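Local coordinates for protein MIP07328p (Drosophila melanogaster, PDB 6FKK) that probably acts as a repulsive axon guidance cue that binds semaphorin receptors, the extracellular sema and PSI domains forming this part of it, at residues Thr25-Lys29 and Val40-Asp44; Asp81-Arg87 and Cys145-His151; Leu17-Ile21 and Gly53-Ile57. All coordinates share one frame; numbering follows the deposited sequence.

Interaction 1 (Thr25-Lys29 and Val40-Asp44)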
loop_
_atom_site.group_PDB
_atom_site.type_symbol
_atom_site.label_atom_id
_atom_site.label_comp_id
_atom_site.label_asym_id
_atom_site.label_seq_id
_atom_site.Cartn_x
_atom_site.Cartn_y
_atom_site.Cartn_z
ATOM N N THR A 25 4.748 22.049 6.524
ATOM C CA THR A 25 4.866 22.259 5.088
ATOM C C THR A 25 5.747 21.222 4.403
ATOM O O THR A 25 5.885 21.268 3.179
ATOM C CB THR A 25 5.426 23.659 4.818
ATOM O OG1 THR A 25 6.714 23.788 5.433
ATOM C CG2 THR A 25 4.499 24.723 5.385
ATOM N N ASP A 26 6.342 20.291 5.156
ATOM C CA ASP A 26 7.375 19.436 4.583
ATOM C C ASP A 26 6.777 18.337 3.716
ATOM O O ASP A 26 7.363 17.967 2.691
ATOM C CB ASP A 26 8.248 18.844 5.690
ATOM C CG ASP A 26 9.066 19.904 6.420
ATOM O OD1 ASP A 26 8.850 21.107 6.176
ATOM O OD2 ASP A 26 9.930 19.529 7.240
ATOM N N TYR A 27 5.618 17.812 4.107
ATOM C CA TYR A 27 4.940 16.725 3.404
ATOM C C TYR A 27 5.886 15.540 3.191
ATOM O O TYR A 27 6.356 15.264 2.087
ATOM C CB TYR A 27 4.356 17.213 2.076
ATOM C CG TYR A 27 3.159 18.121 2.229
ATOM C CD1 TYR A 27 1.952 17.630 2.704
ATOM C CD2 TYR A 27 3.231 19.465 1.885
ATOM C CE1 TYR A 27 0.852 18.452 2.842
ATOM C CE2 TYR A 27 2.134 20.294 2.017
ATOM C CZ TYR A 27 0.948 19.782 2.496
ATOM O OH TYR A 27 -0.147 20.605 2.629
ATOM N N PHE A 28 6.163 14.853 4.297
ATOM C CA PHE A 28 7.082 13.722 4.272
ATOM C C PHE A 28 6.516 12.568 3.447
ATOM O O PHE A 28 5.300 12.385 3.340
ATOM C CB PHE A 28 7.379 13.239 5.694
ATOM C CG PHE A 28 8.314 14.134 6.461
ATOM C CD1 PHE A 28 9.282 14.874 5.806
ATOM C CD2 PHE A 28 8.223 14.234 7.840
ATOM C CE1 PHE A 28 10.143 15.697 6.510
ATOM C CE2 PHE A 28 9.080 15.056 8.549
ATOM C CZ PHE A 28 10.041 15.789 7.881
ATOM N N LYS A 29 7.423 11.783 2.868
ATOM C CA LYS A 29 7.070 10.583 2.119
ATOM C C LYS A 29 8.216 9.590 2.236
ATOM O O LYS A 29 9.374 9.952 2.007
ATOM C CB LYS A 29 6.789 10.903 0.647
ATOM C CG LYS A 29 6.673 9.681 -0.257
ATOM C CD LYS A 29 5.313 9.008 -0.144
ATOM C CE LYS A 29 5.222 7.803 -1.076
ATOM N NZ LYS A 29 5.508 8.163 -2.497
ATOM N N VAL A 40 13.444 9.458 3.782
ATOM C CA VAL A 40 12.250 10.293 3.857
ATOM C C VAL A 40 12.386 11.400 2.821
ATOM O O VAL A 40 13.210 12.310 2.980
ATOM C CB VAL A 40 12.044 10.876 5.261
ATOM C CG1 VAL A 40 10.751 11.673 5.320
ATOM C CG2 VAL A 40 12.042 9.767 6.301
ATOM N N GLY A 41 11.579 11.329 1.765
ATOM C CA GLY A 41 11.531 12.392 0.782
ATOM C C GLY A 41 10.680 13.553 1.252
ATOM O O GLY A 41 9.500 13.375 1.572
ATOM N N ALA A 42 11.263 14.749 1.299
ATOM C CA ALA A 42 10.573 15.899 1.866
ATOM C C ALA A 42 10.664 17.119 0.964
ATOM O O ALA A 42 11.066 17.016 -0.200
ATOM C CB ALA A 42 11.150 16.237 3.241
ATOM N N LYS A 43 10.292 18.279 1.500
ATOM C CA LYS A 43 10.419 19.534 0.771
ATOM C C LYS A 43 11.890 19.909 0.675
ATOM O O LYS A 43 12.540 20.166 1.694
ATOM C CB LYS A 43 9.619 20.635 1.461
ATOM C CG LYS A 43 9.811 22.010 0.842
ATOM C CD LYS A 43 8.923 23.055 1.498
ATOM C CE LYS A 43 9.197 23.165 2.988
ATOM N NZ LYS A 43 8.451 24.295 3.609
ATOM N N ASP A 44 12.422 19.902 -0.549
ATOM C CA ASP A 44 13.775 20.356 -0.855
ATOM C C ASP A 44 14.859 19.462 -0.259
ATOM O O ASP A 44 16.047 19.670 -0.528
ATOM C CB ASP A 44 13.978 21.801 -0.383
ATOM C CG ASP A 44 13.120 22.794 -1.147
ATOM O OD1 ASP A 44 12.774 22.514 -2.314
ATOM O OD2 ASP A 44 12.795 23.859 -0.579
#
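K29 and G41 form an antiparallel hydrogen-bonded pair where strands 29-33 and 37-41 meet in the four-stranded sheet 29-61, the first blade of the sema propeller. G41 N donates to K29 O at 2.6 Å, and the return bond, K29 N to G41 O, is weak with an N-H...O angle of 125°. K29 O also receives a CA-H...O contact from V40 CA. On the residue-28 side of this pair the chain is loop, and side chains do much of the work there. The F28 ring meets A42 with its edge and V40 obliquely, a placement that follows from CG lying beside the backbone N (chi1 -75°). A42 CB lies in the ring plane, 3.5 Å from CD1, while V40 CG1 comes to the same CD1 at 3.6 Å; Y47 of strand 45-50 also touches the ring. At the far end K43 reaches across D26 toward T25. Its chain is extended except for one turn at chi3 (59°), which brings NZ to T25 OG1, to which it donates at 2.6 Å. The D26 carboxylate is near, but OD1 stays 4.1 Å from K43 NZ, beyond a salt bridge, so any electrostatic help is probably modest. K43 CE passes D26 OD1 at 3.8 Å, the two side chains crossing at roughly a right angle. One antiparallel pair preceded by an irregular lead-in fits the start of a beta-propeller blade, at its innermost strand.

Interaction 2 (Asp81-Arg87 and Cys145-His151)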
loop_
_atom_site.group_PDB
_atom_site.type_symbol
_atom_site.label_atom_id
_atom_site.label_comp_id
_atom_site.label_asym_id
_atom_site.label_seq_id
_atom_site.Cartn_x
_atom_site.Cartn_y
_atom_site.Cartn_z
ATOM N N ASP A 81 3.440 25.013 -2.918
ATOM C CA ASP A 81 3.536 24.128 -4.070
ATOM C C ASP A 81 4.838 24.324 -4.836
ATOM O O ASP A 81 5.377 23.359 -5.391
ATOM C CB ASP A 81 2.343 24.346 -4.999
ATOM C CG ASP A 81 1.126 23.539 -4.589
ATOM O OD1 ASP A 81 1.295 22.438 -4.022
ATOM O OD2 ASP A 81 -0.003 24.006 -4.849
ATOM N N CYS A 82 5.363 25.551 -4.866
ATOM C CA CYS A 82 6.564 25.868 -5.641
ATOM C C CYS A 82 7.813 25.541 -4.821
ATOM O O CYS A 82 8.583 26.407 -4.404
ATOM C CB CYS A 82 6.543 27.322 -6.089
ATOM S SG CYS A 82 5.176 27.719 -7.207
ATOM N N HIS A 83 7.998 24.241 -4.592
ATOM C CA HIS A 83 9.192 23.700 -3.964
ATOM C C HIS A 83 9.568 22.415 -4.691
ATOM O O HIS A 83 8.930 22.022 -5.672
ATOM C CB HIS A 83 8.977 23.451 -2.465
ATOM C CG HIS A 83 9.162 24.670 -1.617
ATOM N ND1 HIS A 83 10.379 25.021 -1.075
ATOM C CD2 HIS A 83 8.284 25.620 -1.215
ATOM C CE1 HIS A 83 10.245 26.134 -0.377
ATOM N NE2 HIS A 83 8.982 26.518 -0.445
ATOM N N ASN A 84 10.612 21.754 -4.206
ATOM C CA ASN A 84 11.106 20.516 -4.809
ATOM C C ASN A 84 10.887 19.383 -3.809
ATOM O O ASN A 84 11.749 19.086 -2.981
ATOM C CB ASN A 84 12.574 20.641 -5.202
ATOM C CG ASN A 84 13.077 19.422 -5.948
ATOM O OD1 ASN A 84 12.304 18.703 -6.581
ATOM N ND2 ASN A 84 14.381 19.180 -5.875
ATOM N N TYR A 85 9.721 18.748 -3.895
ATOM C CA TYR A 85 9.395 17.605 -3.052
ATOM C C TYR A 85 9.945 16.348 -3.711
ATOM O O TYR A 85 9.487 15.951 -4.787
ATOM C CB TYR A 85 7.886 17.502 -2.841
ATOM C CG TYR A 85 7.283 18.687 -2.122
ATOM C CD1 TYR A 85 6.862 19.811 -2.824
ATOM C CD2 TYR A 85 7.133 18.684 -0.742
ATOM C CE1 TYR A 85 6.313 20.897 -2.170
ATOM C CE2 TYR A 85 6.582 19.766 -0.080
ATOM C CZ TYR A 85 6.176 20.869 -0.798
ATOM O OH TYR A 85 5.629 21.947 -0.137
ATOM N N LEU A 86 10.930 15.722 -3.072
ATOM C CA LEU A 86 11.510 14.501 -3.614
ATOM C C LEU A 86 10.551 13.336 -3.403
ATOM O O LEU A 86 10.033 13.137 -2.299
ATOM C CB LEU A 86 12.862 14.209 -2.959
ATOM C CG LEU A 86 14.050 15.027 -3.477
ATOM C CD1 LEU A 86 14.069 16.432 -2.889
ATOM C CD2 LEU A 86 15.358 14.307 -3.195
ATOM N N ARG A 87 10.311 12.570 -4.467
ATOM C CA ARG A 87 9.277 11.545 -4.441
ATOM C C ARG A 87 9.683 10.216 -5.063
ATOM O O ARG A 87 8.890 9.271 -5.005
ATOM C CB ARG A 87 8.012 12.056 -5.152
ATOM C CG ARG A 87 7.223 13.088 -4.365
ATOM C CD ARG A 87 6.556 12.452 -3.158
ATOM N NE ARG A 87 5.747 13.404 -2.404
ATOM C CZ ARG A 87 6.174 14.062 -1.332
ATOM N NH1 ARG A 87 7.407 13.874 -0.882
ATOM N NH2 ARG A 87 5.365 14.907 -0.707
ATOM N N CYS A 145 7.721 11.289 -12.767
ATOM C CA CYS A 145 7.643 11.886 -11.448
ATOM C C CYS A 145 6.443 12.822 -11.405
ATOM O O CYS A 145 6.135 13.475 -12.413
ATOM C CB CYS A 145 8.926 12.660 -11.114
ATOM S SG CYS A 145 9.106 13.124 -9.380
ATOM N N PRO A 146 5.744 12.903 -10.274
ATOM C CA PRO A 146 4.585 13.796 -10.193
ATOM C C PRO A 146 5.002 15.257 -10.108
ATOM O O PRO A 146 6.154 15.597 -9.833
ATOM C CB PRO A 146 3.876 13.345 -8.912
ATOM C CG PRO A 146 4.954 12.741 -8.087
ATOM C CD PRO A 146 5.878 12.070 -9.068
ATOM N N TYR A 147 4.026 16.129 -10.354
ATOM C CA TYR A 147 4.246 17.568 -10.298
ATOM C C TYR A 147 3.977 18.149 -8.918
ATOM O O TYR A 147 4.574 19.171 -8.555
ATOM C CB TYR A 147 3.354 18.281 -11.318
ATOM C CG TYR A 147 3.736 18.067 -12.764
ATOM C CD1 TYR A 147 3.543 16.840 -13.383
ATOM C CD2 TYR A 147 4.265 19.105 -13.521
ATOM C CE1 TYR A 147 3.884 16.647 -14.706
ATOM C CE2 TYR A 147 4.606 18.923 -14.846
ATOM C CZ TYR A 147 4.415 17.692 -15.433
ATOM O OH TYR A 147 4.754 17.503 -16.752
ATOM N N SER A 148 3.093 17.523 -8.147
ATOM C CA SER A 148 2.633 18.029 -6.867
ATOM C C SER A 148 2.970 17.048 -5.751
ATOM O O SER A 148 3.066 15.841 -5.991
ATOM C CB SER A 148 1.117 18.269 -6.902
ATOM O OG SER A 148 0.616 18.645 -5.632
ATOM N N PRO A 149 3.162 17.532 -4.520
ATOM C CA PRO A 149 3.373 16.615 -3.389
ATOM C C PRO A 149 2.171 15.744 -3.064
ATOM O O PRO A 149 2.271 14.905 -2.160
ATOM C CB PRO A 149 3.690 17.564 -2.222
ATOM C CG PRO A 149 3.111 18.880 -2.631
ATOM C CD PRO A 149 3.299 18.942 -4.115
ATOM N N ALA A 150 1.049 15.915 -3.760
ATOM C CA ALA A 150 -0.130 15.096 -3.514
ATOM C C ALA A 150 0.198 13.619 -3.692
ATOM O O ALA A 150 0.805 13.220 -4.689
ATOM C CB ALA A 150 -1.262 15.510 -4.454
ATOM N N HIS A 151 -0.204 12.808 -2.710
ATOM C CA HIS A 151 0.080 11.372 -2.712
ATOM C C HIS A 151 -0.954 10.619 -3.555
ATOM O O HIS A 151 -1.673 9.737 -3.085
ATOM C CB HIS A 151 0.124 10.843 -1.284
ATOM C CG HIS A 151 1.051 11.600 -0.381
ATOM N ND1 HIS A 151 2.420 11.437 -0.412
ATOM C CD2 HIS A 151 0.803 12.520 0.581
ATOM C CE1 HIS A 151 2.975 12.228 0.489
ATOM N NE2 HIS A 151 2.017 12.895 1.106
#
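Y85 presents one face of its ring to P149, whose CB stands 3.8 Å from the ring centroid and 14° off the normal, a CH-pi contact offset toward the rim. P149 CG and CD follow along the CD1-CE1 side of the ring. Beyond this overlap the proline CB also meets R87 NH2 at 3.5 Å, so it touches both the tyrosine ring and the arginine. R87 turns at chi2 (-70°), and its guanidinium then offers an edge to P149 O: NH2 donates at 3.4 Å, a straight but weak bond. H151 CE1 sits over one guanidinium face, 3.8 Å from NH2, with the two planes 16° apart, and P149 O in turn lies above the centre of the imidazole. R87 NH1 donates to L86 O at 3.1 Å from above the carbonyl plane, and NH2 reaches Y27 O, a stronger partner than P149, while Y85 OH bonds W80 O. With an alanine at R87, the carbonyls of P149 and Y27 would probably lose this donor and H151 would be left more free to turn. The buried guanidinium is thus held mainly by carbonyls outside 145-151, and packing probably holds that loop more than charge does.

Interaction 3 (Leu17-Ile21 and Gly53-Ile57)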
loop_
_atom_site.group_PDB
_atom_site.type_symbol
_atom_site.label_atom_id
_atom_site.label_comp_id
_atom_site.label_asym_id
_atom_site.label_seq_id
_atom_site.Cartn_x
_atom_site.Cartn_y
_atom_site.Cartn_z
ATOM N N LEU A 17 8.451 6.593 21.828
ATOM C CA LEU A 17 9.863 6.320 22.067
ATOM C C LEU A 17 10.760 7.415 21.494
ATOM O O LEU A 17 11.620 7.949 22.200
ATOM C CB LEU A 17 10.243 4.959 21.477
ATOM C CG LEU A 17 9.500 3.740 22.031
ATOM C CD1 LEU A 17 10.053 2.451 21.437
ATOM C CD2 LEU A 17 9.567 3.709 23.552
ATOM N N ALA A 18 10.573 7.757 20.221
ATOM C CA ALA A 18 11.379 8.786 19.582
ATOM C C ALA A 18 10.517 9.539 18.580
ATOM O O ALA A 18 9.456 9.066 18.167
ATOM C CB ALA A 18 12.613 8.187 18.894
ATOM N N HIS A 19 10.987 10.722 18.193
ATOM C CA HIS A 19 10.254 11.558 17.254
ATOM C C HIS A 19 11.237 12.318 16.376
ATOM O O HIS A 19 12.278 12.779 16.851
ATOM C CB HIS A 19 9.324 12.533 17.987
ATOM C CG HIS A 19 10.036 13.457 18.925
ATOM N ND1 HIS A 19 10.447 14.718 18.557
ATOM C CD2 HIS A 19 10.416 13.297 20.215
ATOM C CE1 HIS A 19 11.046 15.300 19.581
ATOM N NE2 HIS A 19 11.041 14.460 20.599
ATOM N N PHE A 20 10.899 12.432 15.092
ATOM C CA PHE A 20 11.667 13.199 14.115
ATOM C C PHE A 20 10.725 14.238 13.520
ATOM O O PHE A 20 9.829 13.893 12.744
ATOM C CB PHE A 20 12.246 12.284 13.034
ATOM C CG PHE A 20 13.018 13.010 11.968
ATOM C CD1 PHE A 20 14.371 13.261 12.125
ATOM C CD2 PHE A 20 12.395 13.428 10.802
ATOM C CE1 PHE A 20 15.086 13.925 11.144
ATOM C CE2 PHE A 20 13.104 14.092 9.819
ATOM C CZ PHE A 20 14.451 14.340 9.990
ATOM N N ILE A 21 10.924 15.503 13.879
ATOM C CA ILE A 21 9.948 16.557 13.629
ATOM C C ILE A 21 10.471 17.498 12.554
ATOM O O ILE A 21 11.612 17.967 12.627
ATOM C CB ILE A 21 9.621 17.335 14.916
ATOM C CG1 ILE A 21 9.184 16.380 16.025
ATOM C CG2 ILE A 21 8.544 18.374 14.654
ATOM C CD1 ILE A 21 7.923 15.609 15.709
ATOM N N GLY A 53 16.827 5.604 17.179
ATOM C CA GLY A 53 16.450 6.783 17.934
ATOM C C GLY A 53 15.820 7.869 17.086
ATOM O O GLY A 53 15.668 9.008 17.541
ATOM N N LEU A 54 15.442 7.520 15.855
ATOM C CA LEU A 54 14.900 8.476 14.886
ATOM C C LEU A 54 15.823 9.682 14.734
ATOM O O LEU A 54 15.378 10.827 14.632
ATOM C CB LEU A 54 13.483 8.914 15.263
ATOM C CG LEU A 54 12.373 7.884 15.044
ATOM C CD1 LEU A 54 11.006 8.519 15.240
ATOM C CD2 LEU A 54 12.482 7.258 13.661
ATOM N N LYS A 55 17.124 9.419 14.725
ATOM C CA LYS A 55 18.131 10.460 14.600
ATOM C C LYS A 55 18.664 10.499 13.174
ATOM O O LYS A 55 18.851 9.458 12.537
ATOM C CB LYS A 55 19.277 10.240 15.590
ATOM C CG LYS A 55 18.880 10.485 17.037
ATOM C CD LYS A 55 18.199 11.840 17.186
ATOM C CE LYS A 55 17.626 12.031 18.581
ATOM N NZ LYS A 55 18.686 12.048 19.624
ATOM N N GLU A 56 18.904 11.710 12.684
ATOM C CA GLU A 56 19.313 11.914 11.302
ATOM C C GLU A 56 20.775 11.529 11.113
ATOM O O GLU A 56 21.634 11.894 11.923
ATOM C CB GLU A 56 19.089 13.373 10.913
ATOM C CG GLU A 56 19.571 13.740 9.530
ATOM C CD GLU A 56 19.363 15.206 9.235
ATOM O OE1 GLU A 56 18.612 15.864 9.987
ATOM O OE2 GLU A 56 19.954 15.707 8.258
ATOM N N ILE A 57 21.057 10.796 10.040
ATOM C CA ILE A 57 22.402 10.335 9.723
ATOM C C ILE A 57 22.982 11.084 8.526
ATOM O O ILE A 57 24.071 11.652 8.608
ATOM C CB ILE A 57 22.423 8.808 9.486
ATOM C CG1 ILE A 57 22.054 8.067 10.773
ATOM C CG2 ILE A 57 23.787 8.361 8.980
ATOM C CD1 ILE A 57 22.994 8.349 11.930
#
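With chi1 at 178° the F20 ring swings away from its own N and out past L54 to E56, and L54, its CG beside the backbone N and its chi2 extended, sends CD1 back to the A18 carbonyl. L54 CD1 is 3.4 Å from A18 O and also close to the start of H19. A18 CB meets L54 CB at 3.8 Å, and A18 CB also meets G53 O at 3.4 Å. The F20 ring edge has L54 O near its plane, 3.6 Å from CD1, and farther out F20 CE1 approaches E56 CB at 4.0 Å. The E56 carboxylate is turned 74° from the ring plane, and its charge is paired with R59 instead. No hydrogen bond joins the two segments: they run 17° apart in direction, with A18 and G53 CA atoms 5.7 Å apart, and are held by side chains packing on side chains and on backbone carbonyls. Strand 18-21 is the edge strand of the sheet containing 469-474, with L17 and A18 together facing S472 in a classic bulge. Residues 53-57 lead into 56-61, the outer strand of the next sheet. F20, edge-to-face with Y47 of strand 45-50, thus bridges the last blade and the first.

The three contacts lie around the start of the sema propeller, with no active site among them. Interactions 1 and 2 have centres about 9 Å apart and touch directly: D44 N is 2.7 Å from N84 O, D44 OD2 is 2.7 Å from H83 ND1, and R87 reaches into interaction 1. The first blade is thereby tied to the strand opening the second. Interaction 3 sits about 15 Å from interaction 1 between centres, and they touch where F28 CZ is 4.0 Å from F20 CE2. Interactions 2 and 3 do not meet; their nearest atoms are about 12 Å apart, so interaction 1 is the intermediary. Glycans fringe the region: one touches A150, another I57.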